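Local coordinates for protein MarR-family transcriptional regulator (Bordetella bronchiseptica, PDB 6PCO) that probably binds DNA as a transcription factor that regulates biofilm formation, its DNA binding being controlled by 6-hydroxynicotinic acid, at residues 68-73 with 157-162; 78-83 with 116-121; 86-91 with 147-152; 93-98 with 136-141; 124-129 with 140-145. One frame throughout, in Å; residues are numbered along the deposited sequence.

Contact 1. Residues 68-73 with 157-162; sequences AIFQQT and EQITQS. With BU1 (1,4-butanediol), chain E.
I159 carries its CG1 branch opposite its own carbonyl carbon (chi1 -70°) and its CG2 branch opposite the backbone N, which aims CD1 at the ring of F70 and CG2 at I69. F70 answers with a fully trans first torsion (chi1 180°), swinging the ring out beside the helix so that its CD2 comes within 3.5 Å of I159 CD1. The methyl meets the ring obliquely, with CG and CE2 of F70 also nearby. On the other branch, I69 CG2 lies 3.9 Å from I159 CG2, the two isoleucine side chains running alongside each other and pointing opposite ways. The same I69 methyl also rests against S162, with I69 CG2 3.7 Å from S162 CB. At the C-terminal end of helix 55-73, T73 CG2 lies loosely beside an exposed amide, 4.2 Å from Q158 NE2.

No hydrogen bond joins the two segments; apolar branches do most of the work. T160 turns its back on residues 68-73 and meets 1,4-butanediol, whose O5 makes a weak bond to T160 OG1, doubtful because that oxygen is placed too close to the ligand. H66 of the same chain and R60 and G56 of the second subunit also bind the diol.

Helix 55-73 and helix 143-164 run roughly antiparallel here, with an angle of 140° and axes 9.4 Å apart. On one side the contact reaches the second subunit, where T160 probably bonds Q54, subject to the same doubt about OG1; F70 reaches A81 and F84 of helix 81-93.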
# COMPACT_ATOMS: atom_id res chain seq x y z
N ALA A 68 5.65 -5.16 -7.26
CA ALA A 68 6.78 -5.73 -7.99
C ALA A 68 6.27 -6.53 -9.20
O ALA A 68 6.76 -6.35 -10.31
CB ALA A 68 7.62 -6.60 -7.08
N ILE A 69 5.28 -7.41 -8.98
CA ILE A 69 4.74 -8.17 -10.07
C ILE A 69 4.23 -7.20 -11.13
O ILE A 69 4.49 -7.39 -12.32
CB ILE A 69 3.65 -9.14 -9.59
CG1 ILE A 69 4.25 -10.35 -8.88
CG2 ILE A 69 2.74 -9.57 -10.74
CD1 ILE A 69 3.27 -11.07 -7.98
N PHE A 70 3.47 -6.19 -10.71
CA PHE A 70 2.87 -5.22 -11.64
C PHE A 70 3.97 -4.63 -12.53
O PHE A 70 3.81 -4.57 -13.73
CB PHE A 70 2.10 -4.12 -10.89
CG PHE A 70 1.48 -3.09 -11.80
CD1 PHE A 70 2.22 -2.02 -12.29
CD2 PHE A 70 0.16 -3.21 -12.22
CE1 PHE A 70 1.66 -1.10 -13.16
CE2 PHE A 70 -0.39 -2.30 -13.10
CZ PHE A 70 0.35 -1.24 -13.57
N GLN A 71 5.08 -4.19 -11.89
CA GLN A 71 6.18 -3.44 -12.53
C GLN A 71 6.97 -4.33 -13.50
O GLN A 71 7.38 -3.87 -14.57
CB GLN A 71 7.11 -2.87 -11.46
CG GLN A 71 6.51 -1.67 -10.74
CD GLN A 71 7.35 -1.17 -9.59
OE1 GLN A 71 7.87 -1.96 -8.80
NE2 GLN A 71 7.48 0.14 -9.49
N GLN A 72 7.18 -5.59 -13.11
CA GLN A 72 7.86 -6.58 -13.91
C GLN A 72 7.05 -6.91 -15.17
O GLN A 72 7.63 -7.02 -16.24
CB GLN A 72 8.16 -7.81 -13.05
CG GLN A 72 9.26 -7.57 -12.02
CD GLN A 72 9.74 -8.85 -11.39
OE1 GLN A 72 10.08 -9.81 -12.09
NE2 GLN A 72 9.78 -8.89 -10.07
N THR A 73 5.73 -7.05 -15.08
CA THR A 73 4.92 -7.57 -16.22
C THR A 73 4.31 -6.45 -17.09
O THR A 73 4.02 -6.69 -18.25
CB THR A 73 3.88 -8.59 -15.73
OG1 THR A 73 2.99 -8.00 -14.80
CG2 THR A 73 4.51 -9.76 -15.02
N GLU A 157 -4.46 -8.76 -16.42
CA GLU A 157 -5.08 -10.07 -16.14
C GLU A 157 -3.99 -11.04 -15.70
O GLU A 157 -4.12 -11.73 -14.72
CB GLU A 157 -5.89 -10.58 -17.34
CG GLU A 157 -7.36 -10.17 -17.30
CD GLU A 157 -8.09 -10.03 -18.63
OE1 GLU A 157 -7.64 -10.64 -19.63
OE2 GLU A 157 -9.12 -9.30 -18.67
N GLN A 158 -2.88 -11.04 -16.44
CA GLN A 158 -1.70 -11.81 -16.09
C GLN A 158 -1.22 -11.40 -14.68
O GLN A 158 -1.09 -12.23 -13.80
CB GLN A 158 -0.62 -11.57 -17.14
CG GLN A 158 0.30 -12.76 -17.34
CD GLN A 158 1.38 -12.40 -18.34
OE1 GLN A 158 1.12 -12.22 -19.53
NE2 GLN A 158 2.60 -12.24 -17.84
N ILE A 159 -1.01 -10.10 -14.46
CA ILE A 159 -0.61 -9.61 -13.14
C ILE A 159 -1.50 -10.23 -12.05
O ILE A 159 -0.99 -10.77 -11.06
CB ILE A 159 -0.60 -8.07 -13.08
CG1 ILE A 159 0.54 -7.50 -13.92
CG2 ILE A 159 -0.53 -7.59 -11.64
CD1 ILE A 159 0.37 -6.06 -14.32
N THR A 160 -2.82 -10.14 -12.23
CA THR A 160 -3.76 -10.73 -11.27
C THR A 160 -3.42 -12.21 -11.04
O THR A 160 -3.31 -12.63 -9.88
CB THR A 160 -5.22 -10.61 -11.73
OG1 THR A 160 -5.57 -9.23 -11.70
CG2 THR A 160 -6.19 -11.38 -10.88
N GLN A 161 -3.23 -12.96 -12.13
CA GLN A 161 -2.89 -14.39 -12.06
C GLN A 161 -1.61 -14.60 -11.25
O GLN A 161 -1.60 -15.40 -10.31
CB GLN A 161 -2.73 -15.00 -13.45
CG GLN A 161 -4.03 -15.15 -14.23
CD GLN A 161 -5.12 -15.81 -13.41
OE1 GLN A 161 -4.97 -16.92 -12.90
NE2 GLN A 161 -6.23 -15.09 -13.25
N SER A 162 -0.55 -13.86 -11.58
CA SER A 162 0.74 -13.95 -10.86
C SER A 162 0.53 -13.65 -9.37
O SER A 162 1.06 -14.37 -8.54
CB SER A 162 1.77 -13.03 -11.43
OG SER A 162 2.11 -13.44 -12.75
C1 BU1 E . -4.44 -6.88 -10.45
C2 BU1 E . -4.81 -5.46 -9.97
C3 BU1 E . -3.94 -4.35 -10.57
C4 BU1 E . -4.17 -3.05 -9.78
O5 BU1 E . -4.65 -7.90 -9.43
O6 BU1 E . -3.09 -2.70 -8.88

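Contact 2. Residues 78-83 with 116-121; sequences KLTAAQ and IERLKA
The guanidinium of R118 and the amide of Q83 stand almost upright to each other, their planes 84° apart. Q83 NE2 comes to the edge of the guanidinium, in its plane, 3.8 Å from R118 NH1. T80 CG2 approaches the same group at its edge too, 4.1 Å from R118 NH1. The amide nitrogen also touches the aliphatic stem, Q83 NE2 being 3.7 Å from R118 CD, because the arginine runs out extended from CG to NE across the glutamine. No hydrogen bond forms between these groups, and the fit is one of van der Waals contact.

The other end of the amide faces L119, whose CD2 lies 3.9 Å from Q83 OE1 and also near Q83 CG. L79 CD1 adds a looser apolar approach, 4.4 Å from L119 CD2. T80 doubles as the N-cap of helix 81-93: Q83 N donates to T80 OG1 over 3.0 Å at 160°, so the residue that meets R118 and L119 is also the one held by the cap.

By its place in the MarR fold, helix 109-121 is probably the recognition helix of the helix-turn-helix, and its packing on the start of helix 81-93 is consistent with a winged-helix domain.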
# COMPACT_ATOMS: atom_id res chain seq x y z
N LYS A 78 6.54 3.43 -17.82
CA LYS A 78 6.24 4.76 -17.25
C LYS A 78 5.01 4.69 -16.33
O LYS A 78 4.87 5.51 -15.40
CB LYS A 78 5.99 5.80 -18.35
CG LYS A 78 7.24 6.37 -19.01
CD LYS A 78 6.94 7.14 -20.28
CE LYS A 78 7.93 8.25 -20.58
NZ LYS A 78 7.59 8.97 -21.83
N LEU A 79 4.15 3.70 -16.60
CA LEU A 79 2.83 3.57 -16.00
C LEU A 79 2.93 2.90 -14.62
O LEU A 79 3.46 1.82 -14.52
CB LEU A 79 1.98 2.73 -16.94
CG LEU A 79 0.47 2.84 -16.76
CD1 LEU A 79 -0.04 4.22 -17.18
CD2 LEU A 79 -0.25 1.74 -17.54
N THR A 80 2.40 3.55 -13.58
CA THR A 80 2.34 2.97 -12.22
C THR A 80 1.00 2.26 -12.00
O THR A 80 0.04 2.51 -12.70
CB THR A 80 2.56 4.05 -11.15
OG1 THR A 80 1.44 4.94 -11.09
CG2 THR A 80 3.81 4.85 -11.41
N ALA A 81 0.97 1.36 -11.02
CA ALA A 81 -0.24 0.66 -10.56
C ALA A 81 -1.37 1.65 -10.27
O ALA A 81 -2.51 1.45 -10.70
CB ALA A 81 0.07 -0.19 -9.34
N ALA A 82 -1.04 2.75 -9.58
CA ALA A 82 -2.03 3.80 -9.27
C ALA A 82 -2.50 4.49 -10.56
O ALA A 82 -3.68 4.69 -10.79
CB ALA A 82 -1.44 4.78 -8.28
N GLN A 83 -1.55 4.84 -11.43
CA GLN A 83 -1.88 5.45 -12.69
C GLN A 83 -2.88 4.55 -13.46
O GLN A 83 -3.89 5.04 -14.03
CB GLN A 83 -0.61 5.65 -13.52
CG GLN A 83 0.09 6.97 -13.28
CD GLN A 83 1.46 6.97 -13.90
OE1 GLN A 83 1.64 6.73 -15.09
NE2 GLN A 83 2.46 7.24 -13.07
N ILE A 116 -3.09 12.35 -11.78
CA ILE A 116 -3.75 13.09 -12.81
C ILE A 116 -2.72 13.97 -13.52
O ILE A 116 -2.71 14.04 -14.74
CB ILE A 116 -4.96 13.88 -12.28
CG1 ILE A 116 -6.08 12.91 -11.89
CG2 ILE A 116 -5.43 14.90 -13.30
CD1 ILE A 116 -7.25 13.59 -11.28
N GLU A 117 -1.86 14.63 -12.72
CA GLU A 117 -0.87 15.57 -13.23
C GLU A 117 0.06 14.81 -14.19
O GLU A 117 0.29 15.26 -15.32
CB GLU A 117 -0.14 16.25 -12.06
CG GLU A 117 -0.88 17.46 -11.49
CD GLU A 117 -0.50 17.86 -10.06
OE1 GLU A 117 0.68 17.66 -9.68
OE2 GLU A 117 -1.37 18.36 -9.33
N ARG A 118 0.55 13.64 -13.78
CA ARG A 118 1.41 12.79 -14.64
C ARG A 118 0.65 12.39 -15.92
O ARG A 118 1.18 12.56 -17.01
CB ARG A 118 1.93 11.58 -13.86
CG ARG A 118 2.97 11.92 -12.80
CD ARG A 118 3.49 10.69 -12.07
NE ARG A 118 4.48 10.96 -11.03
CZ ARG A 118 5.18 10.02 -10.40
NH1 ARG A 118 4.96 8.75 -10.65
NH2 ARG A 118 6.13 10.36 -9.55
N LEU A 119 -0.58 11.89 -15.80
CA LEU A 119 -1.36 11.45 -16.99
C LEU A 119 -1.70 12.66 -17.88
O LEU A 119 -1.66 12.54 -19.11
CB LEU A 119 -2.61 10.68 -16.54
CG LEU A 119 -2.35 9.37 -15.78
CD1 LEU A 119 -3.65 8.75 -15.28
CD2 LEU A 119 -1.60 8.33 -16.62
N LYS A 120 -2.01 13.83 -17.30
CA LYS A 120 -2.19 15.07 -18.09
C LYS A 120 -0.96 15.30 -19.00
O LYS A 120 -1.09 15.62 -20.17
CB LYS A 120 -2.46 16.29 -17.20
N ALA A 121 0.24 15.09 -18.47
CA ALA A 121 1.49 15.35 -19.20
C ALA A 121 1.60 14.44 -20.43
O ALA A 121 1.90 14.89 -21.52
CB ALA A 121 2.68 15.21 -18.27

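Contact 3. Residues 86-91 with 147-152; sequences VLCALR and ALVEEM
R91 leaves helix 81-93 beside V149 and ends on E150. Its CB lies 4.2 Å from V149 CG1, and CG comes slightly closer to the same methyl, at 4.0 Å. The chain then bends at chi2 (61°), which turns CD toward the carboxylate of E150. NE donates to E150 OE2 at 3.0 Å, and NH2 adds a weak second bond to that oxygen, 3.2 Å long. Both nitrogens thus grip one oxygen of the salt bridge. Guanidinium and carboxylate planes are 68° apart, and OE2 is met on its anti side, with NE 34° out of the carboxylate plane; the pairing is therefore not the flat, two-oxygen fork. At the far corner, NH1 lies close to R146 NE, a like charge that E150 probably offsets.

Inward from this exposed pair the contact is apolar. V149 CG2 lies against L87 CB at 3.6 Å, while its CG1 lies near C88 SG. L87 CD1 reaches L148 CD2 at 4.4 Å.

Helices 81-93 and 143-164 cross steeply here. L87 carries the packing on to L79, L119 and L141, whereas C88 faces F51 of the second subunit.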
# COMPACT_ATOMS: atom_id res chain seq x y z
N VAL A 86 -6.41 4.48 -11.93
CA VAL A 86 -7.13 5.71 -12.20
C VAL A 86 -7.69 5.65 -13.63
O VAL A 86 -8.82 6.01 -13.85
CB VAL A 86 -6.27 6.97 -12.02
CG1 VAL A 86 -6.95 8.19 -12.59
CG2 VAL A 86 -5.91 7.20 -10.58
N LEU A 87 -6.87 5.18 -14.57
CA LEU A 87 -7.27 5.11 -15.98
C LEU A 87 -8.47 4.18 -16.13
O LEU A 87 -9.41 4.54 -16.81
CB LEU A 87 -6.08 4.67 -16.84
CG LEU A 87 -5.01 5.73 -17.08
CD1 LEU A 87 -3.73 5.09 -17.55
CD2 LEU A 87 -5.46 6.78 -18.10
N CYS A 88 -8.43 3.01 -15.47
CA CYS A 88 -9.55 2.05 -15.46
C CYS A 88 -10.80 2.71 -14.88
O CYS A 88 -11.90 2.52 -15.39
CB CYS A 88 -9.21 0.78 -14.70
SG CYS A 88 -8.04 -0.26 -15.61
N ALA A 89 -10.64 3.52 -13.84
CA ALA A 89 -11.81 4.18 -13.26
C ALA A 89 -12.45 5.13 -14.29
O ALA A 89 -13.66 5.24 -14.32
CB ALA A 89 -11.47 4.87 -11.96
N LEU A 90 -11.64 5.82 -15.11
CA LEU A 90 -12.19 6.78 -16.07
C LEU A 90 -12.88 6.04 -17.22
O LEU A 90 -13.92 6.48 -17.70
CB LEU A 90 -11.07 7.69 -16.58
CG LEU A 90 -10.48 8.63 -15.53
CD1 LEU A 90 -9.39 9.47 -16.14
CD2 LEU A 90 -11.54 9.53 -14.91
N ARG A 91 -12.29 4.91 -17.62
CA ARG A 91 -12.88 3.99 -18.58
C ARG A 91 -14.28 3.55 -18.10
O ARG A 91 -15.20 3.59 -18.86
CB ARG A 91 -11.93 2.80 -18.77
CG ARG A 91 -12.43 1.70 -19.70
CD ARG A 91 -12.64 2.25 -21.09
NE ARG A 91 -12.86 1.23 -22.10
CZ ARG A 91 -13.46 1.44 -23.26
NH1 ARG A 91 -14.17 2.55 -23.46
NH2 ARG A 91 -13.35 0.55 -24.23
N ALA A 147 -7.09 3.79 -25.50
CA ALA A 147 -6.34 2.74 -26.21
C ALA A 147 -5.40 2.01 -25.23
O ALA A 147 -5.41 0.78 -25.13
CB ALA A 147 -5.59 3.34 -27.37
N LEU A 148 -4.65 2.79 -24.45
CA LEU A 148 -3.66 2.28 -23.53
C LEU A 148 -4.32 1.38 -22.47
O LEU A 148 -3.80 0.30 -22.18
CB LEU A 148 -2.92 3.47 -22.91
CG LEU A 148 -1.89 3.14 -21.83
CD1 LEU A 148 -0.75 2.29 -22.36
CD2 LEU A 148 -1.36 4.41 -21.19
N VAL A 149 -5.45 1.79 -21.90
CA VAL A 149 -6.23 0.95 -20.98
C VAL A 149 -6.51 -0.41 -21.63
O VAL A 149 -6.30 -1.43 -21.02
CB VAL A 149 -7.55 1.63 -20.58
CG1 VAL A 149 -8.54 0.67 -19.93
CG2 VAL A 149 -7.32 2.82 -19.69
N GLU A 150 -7.03 -0.39 -22.87
CA GLU A 150 -7.38 -1.59 -23.63
C GLU A 150 -6.12 -2.43 -23.90
O GLU A 150 -6.15 -3.63 -23.68
CB GLU A 150 -8.14 -1.21 -24.90
CG GLU A 150 -9.58 -0.72 -24.64
CD GLU A 150 -10.45 -1.56 -23.71
OE1 GLU A 150 -10.60 -2.78 -23.96
OE2 GLU A 150 -10.97 -1.00 -22.71
N GLU A 151 -5.01 -1.80 -24.34
CA GLU A 151 -3.72 -2.47 -24.52
C GLU A 151 -3.23 -3.20 -23.26
O GLU A 151 -2.59 -4.26 -23.35
CB GLU A 151 -2.63 -1.47 -24.92
CG GLU A 151 -2.75 -0.94 -26.33
CD GLU A 151 -2.92 -2.02 -27.38
OE1 GLU A 151 -2.11 -2.97 -27.36
OE2 GLU A 151 -3.89 -1.92 -28.18
N MET A 152 -3.48 -2.63 -22.07
CA MET A 152 -2.87 -3.16 -20.83
C MET A 152 -3.73 -4.27 -20.19
O MET A 152 -3.25 -4.97 -19.28
CB MET A 152 -2.63 -2.03 -19.83
CG MET A 152 -1.56 -1.04 -20.28
SD MET A 152 0.09 -1.72 -20.59
CE MET A 152 0.12 -1.79 -22.38

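Contact 4. Residues 93-98 with 136-141; sequences QGACSL and KVLVTL
L138 lays one methyl against the backbone of the loop: with CG opposite its carbonyl carbon (chi1 -74°), its CD2 sits 3.4 Å from C96 C and equally near S97 N, over the peptide that joins them. The other branch turns along the loop, L138 CD1 being 4.1 Å from A95 CB. V139 holds CG2 between its backbone N and carbonyl carbon, which brings that methyl to 3.4 Å from C96 O and near C96 CB. S97 points away from the strand, yet its CB still lies 4.2 Å from L138 CD2. Its OG (chi1 65°) caps a backbone N in the first turn of helix 98-105, and S97 N donates to D100 OD2, as in a capping box.

Between the two backbones, C96 and V139 form an antiparallel hydrogen-bonded pair, a single bridge reminiscent of the short strand that joins the wing in winged-helix proteins. C96 N donates to V139 O at 3.1 Å, and V139 N returns the bond to C96 O at 2.8 Å, both nearly straight. A95 CA adds a CA-H...O contact to the same V139 carbonyl. C96 and V139 both rest on L90 of helix 81-93.

Main-chain bonds thus hold the loop on the strand without help from side-chain polarity, while the L138 and V139 methyls lie beside the bonded peptides.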
# COMPACT_ATOMS: atom_id res chain seq x y z
N GLN A 93 -16.25 4.90 -15.63
CA GLN A 93 -17.12 5.98 -15.05
C GLN A 93 -17.39 7.16 -16.01
O GLN A 93 -18.27 7.97 -15.74
CB GLN A 93 -16.47 6.64 -13.83
CG GLN A 93 -16.31 5.74 -12.63
CD GLN A 93 -17.65 5.17 -12.25
OE1 GLN A 93 -17.85 3.96 -12.24
NE2 GLN A 93 -18.61 6.06 -12.03
N GLY A 94 -16.57 7.34 -17.04
CA GLY A 94 -16.62 8.55 -17.83
C GLY A 94 -16.14 9.74 -17.03
O GLY A 94 -15.25 9.61 -16.19
N ALA A 95 -16.71 10.91 -17.31
CA ALA A 95 -16.24 12.14 -16.68
C ALA A 95 -16.33 12.00 -15.16
O ALA A 95 -17.34 11.52 -14.62
CB ALA A 95 -17.02 13.33 -17.19
N CYS A 96 -15.23 12.38 -14.49
CA CYS A 96 -15.06 12.29 -13.04
C CYS A 96 -14.38 13.55 -12.50
O CYS A 96 -13.50 14.10 -13.15
CB CYS A 96 -14.19 11.11 -12.66
SG CYS A 96 -14.95 9.51 -13.00
N SER A 97 -14.84 14.00 -11.33
CA SER A 97 -14.11 14.94 -10.48
C SER A 97 -13.00 14.18 -9.73
O SER A 97 -12.99 12.94 -9.67
CB SER A 97 -15.05 15.64 -9.52
OG SER A 97 -15.62 14.71 -8.60
N LEU A 98 -12.09 14.95 -9.14
CA LEU A 98 -11.02 14.42 -8.31
C LEU A 98 -11.62 13.50 -7.24
O LEU A 98 -11.16 12.36 -7.11
CB LEU A 98 -10.25 15.60 -7.70
CG LEU A 98 -9.16 15.26 -6.67
CD1 LEU A 98 -7.87 14.83 -7.35
CD2 LEU A 98 -8.90 16.45 -5.77
N LYS A 136 -15.80 24.09 -11.06
CA LYS A 136 -15.33 22.73 -10.67
C LYS A 136 -14.83 21.98 -11.92
O LYS A 136 -15.36 22.16 -13.02
CB LYS A 136 -16.44 21.96 -9.95
N VAL A 137 -13.82 21.12 -11.73
CA VAL A 137 -13.01 20.59 -12.83
C VAL A 137 -13.31 19.10 -13.05
O VAL A 137 -13.64 18.39 -12.11
CB VAL A 137 -11.51 20.83 -12.57
CG1 VAL A 137 -10.95 19.90 -11.50
CG2 VAL A 137 -10.70 20.73 -13.85
N LEU A 138 -13.20 18.64 -14.29
CA LEU A 138 -13.46 17.23 -14.65
C LEU A 138 -12.28 16.65 -15.44
O LEU A 138 -11.63 17.34 -16.25
CB LEU A 138 -14.75 17.13 -15.47
CG LEU A 138 -16.05 17.30 -14.68
CD1 LEU A 138 -17.26 17.09 -15.59
CD2 LEU A 138 -16.12 16.34 -13.51
N VAL A 139 -12.00 15.37 -15.19
CA VAL A 139 -11.02 14.61 -15.94
C VAL A 139 -11.78 13.57 -16.75
O VAL A 139 -12.82 13.06 -16.32
CB VAL A 139 -9.94 13.95 -15.06
CG1 VAL A 139 -9.19 14.98 -14.23
CG2 VAL A 139 -10.49 12.87 -14.16
N THR A 140 -11.26 13.29 -17.94
CA THR A 140 -11.90 12.46 -18.92
C THR A 140 -10.80 11.79 -19.73
O THR A 140 -9.79 12.42 -20.00
CB THR A 140 -12.85 13.33 -19.75
OG1 THR A 140 -13.57 12.46 -20.63
CG2 THR A 140 -12.13 14.37 -20.56
N LEU A 141 -10.98 10.51 -20.08
CA LEU A 141 -9.99 9.85 -20.93
C LEU A 141 -9.92 10.58 -22.27
O LEU A 141 -10.96 11.00 -22.81
CB LEU A 141 -10.38 8.40 -21.19
CG LEU A 141 -10.02 7.39 -20.10
CD1 LEU A 141 -10.39 5.98 -20.57
CD2 LEU A 141 -8.55 7.47 -19.73

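Contact 5. Residues 124-129 with 140-145; sequences LLAVSH and TLTPDG
T140 pairs with A126 as an antiparallel hydrogen-bonded pair: T140 N donates to A126 O at 3.1 Å, and A126 N to T140 O at 2.8 Å. Both side chains lie on the same face, with T140 CG2 3.8 Å from A126 CB. L141 follows opposite L125 in a non-hydrogen-bonded pair whose side chains diverge, though L141 CD2 still passes 3.7 Å from L124 O.

At T142 the strand gives way to a helix. Its N makes a weak 3.3 Å bond to L124 O, and its CG2 rests on the L125-A126 peptide across the contact, 3.5 Å from L125 C and near A126 CB. With OG1 between the backbone N and the carbonyl carbon (chi1 70°), T142 is the N-cap of helix 143-164: G145 N donates to OG1 at 3.1 Å, and OG1 is in turn bonded to K123 O. D144 offers its backbone O and CB to L124 CD2. G145, lacking a side chain, comes in close enough for a CA-H...O contact to L124 O.

On helix 109-121, L119 meets both L124 and L125, and I116 meets L125; L141 packs on L87, L90 and R91 of helix 81-93. This end of the hairpin then runs on into helix 143-164, where L124 meets L148.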
# COMPACT_ATOMS: atom_id res chain seq x y z
N LEU A 124 -2.83 11.48 -21.77
CA LEU A 124 -3.66 10.28 -21.64
C LEU A 124 -5.02 10.62 -21.00
O LEU A 124 -5.97 9.81 -21.09
CB LEU A 124 -2.92 9.26 -20.78
CG LEU A 124 -1.62 8.72 -21.38
CD1 LEU A 124 -0.91 7.86 -20.34
CD2 LEU A 124 -1.84 7.94 -22.67
N LEU A 125 -5.14 11.78 -20.35
CA LEU A 125 -6.44 12.30 -19.92
C LEU A 125 -6.48 13.80 -20.17
O LEU A 125 -5.45 14.44 -20.17
CB LEU A 125 -6.70 11.96 -18.44
CG LEU A 125 -5.67 12.47 -17.43
CD1 LEU A 125 -5.84 13.95 -17.15
CD2 LEU A 125 -5.79 11.69 -16.13
N ALA A 126 -7.70 14.31 -20.41
CA ALA A 126 -7.99 15.72 -20.64
C ALA A 126 -8.65 16.33 -19.40
O ALA A 126 -9.28 15.63 -18.60
CB ALA A 126 -8.88 15.87 -21.84
N VAL A 127 -8.50 17.65 -19.26
CA VAL A 127 -9.12 18.42 -18.19
C VAL A 127 -10.14 19.38 -18.81
O VAL A 127 -9.84 20.06 -19.77
CB VAL A 127 -8.06 19.17 -17.36
CG1 VAL A 127 -8.69 20.24 -16.48
CG2 VAL A 127 -7.24 18.20 -16.53
N SER A 128 -11.34 19.42 -18.23
CA SER A 128 -12.43 20.26 -18.68
C SER A 128 -13.08 20.91 -17.45
O SER A 128 -12.67 20.64 -16.32
CB SER A 128 -13.43 19.48 -19.48
OG SER A 128 -14.30 18.75 -18.62
N HIS A 129 -14.07 21.77 -17.69
CA HIS A 129 -14.83 22.42 -16.62
C HIS A 129 -16.14 21.65 -16.47
O HIS A 129 -16.64 21.12 -17.47
CB HIS A 129 -14.98 23.92 -16.92
CG HIS A 129 -13.68 24.65 -17.03
ND1 HIS A 129 -13.09 24.93 -18.26
CD2 HIS A 129 -12.85 25.14 -16.09
CE1 HIS A 129 -11.95 25.57 -18.06
NE2 HIS A 129 -11.78 25.71 -16.73
N THR A 140 -11.26 13.29 -17.94
CA THR A 140 -11.90 12.46 -18.92
C THR A 140 -10.80 11.79 -19.73
O THR A 140 -9.79 12.42 -20.00
CB THR A 140 -12.85 13.33 -19.75
OG1 THR A 140 -13.57 12.46 -20.63
CG2 THR A 140 -12.13 14.37 -20.56
N LEU A 141 -10.98 10.51 -20.08
CA LEU A 141 -9.99 9.85 -20.93
C LEU A 141 -9.92 10.58 -22.27
O LEU A 141 -10.96 11.00 -22.81
CB LEU A 141 -10.38 8.40 -21.19
CG LEU A 141 -10.02 7.39 -20.10
CD1 LEU A 141 -10.39 5.98 -20.57
CD2 LEU A 141 -8.55 7.47 -19.73
N THR A 142 -8.69 10.71 -22.78
CA THR A 142 -8.42 11.00 -24.21
C THR A 142 -8.51 9.67 -24.96
O THR A 142 -8.53 8.61 -24.33
CB THR A 142 -7.06 11.67 -24.41
OG1 THR A 142 -6.04 10.71 -24.14
CG2 THR A 142 -6.85 12.87 -23.51
N PRO A 143 -8.62 9.68 -26.31
CA PRO A 143 -8.64 8.44 -27.09
C PRO A 143 -7.39 7.59 -26.88
O PRO A 143 -7.48 6.36 -26.79
CB PRO A 143 -8.75 8.94 -28.53
CG PRO A 143 -9.52 10.24 -28.37
CD PRO A 143 -8.88 10.86 -27.15
N ASP A 144 -6.25 8.28 -26.73
CA ASP A 144 -4.99 7.65 -26.39
C ASP A 144 -5.09 6.94 -25.04
O ASP A 144 -4.63 5.82 -24.88
CB ASP A 144 -3.87 8.68 -26.40
CG ASP A 144 -3.39 9.05 -27.79
OD1 ASP A 144 -3.56 8.22 -28.70
OD2 ASP A 144 -2.89 10.17 -27.95
N GLY A 145 -5.67 7.61 -24.04
CA GLY A 145 -5.92 7.00 -22.73
C GLY A 145 -6.75 5.72 -22.83
O GLY A 145 -6.43 4.73 -22.18

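From the N terminus, helix 55-73 opens contact 1, which closes only at residues 157-162 and encloses all the others. Contact 2 opens at the start of helix 81-93 and closes on helix 109-121. Contacts 3 and 4 open before that closure and end later, so both cross contact 2. Contact 4, from the loop at 93-98 to strand 137-141, nests inside contact 3, as does contact 5, which follows contact 2 in series. Contacts 4 and 5 share T140 and L141, joining both edges of that strand to its neighbours. Contacts 2, 4 and 5 lie within the winged-helix part, contact 3 ties helix 143-164 to helix 81-93, and contact 1 ties its later turns to helix 55-73 near the second subunit.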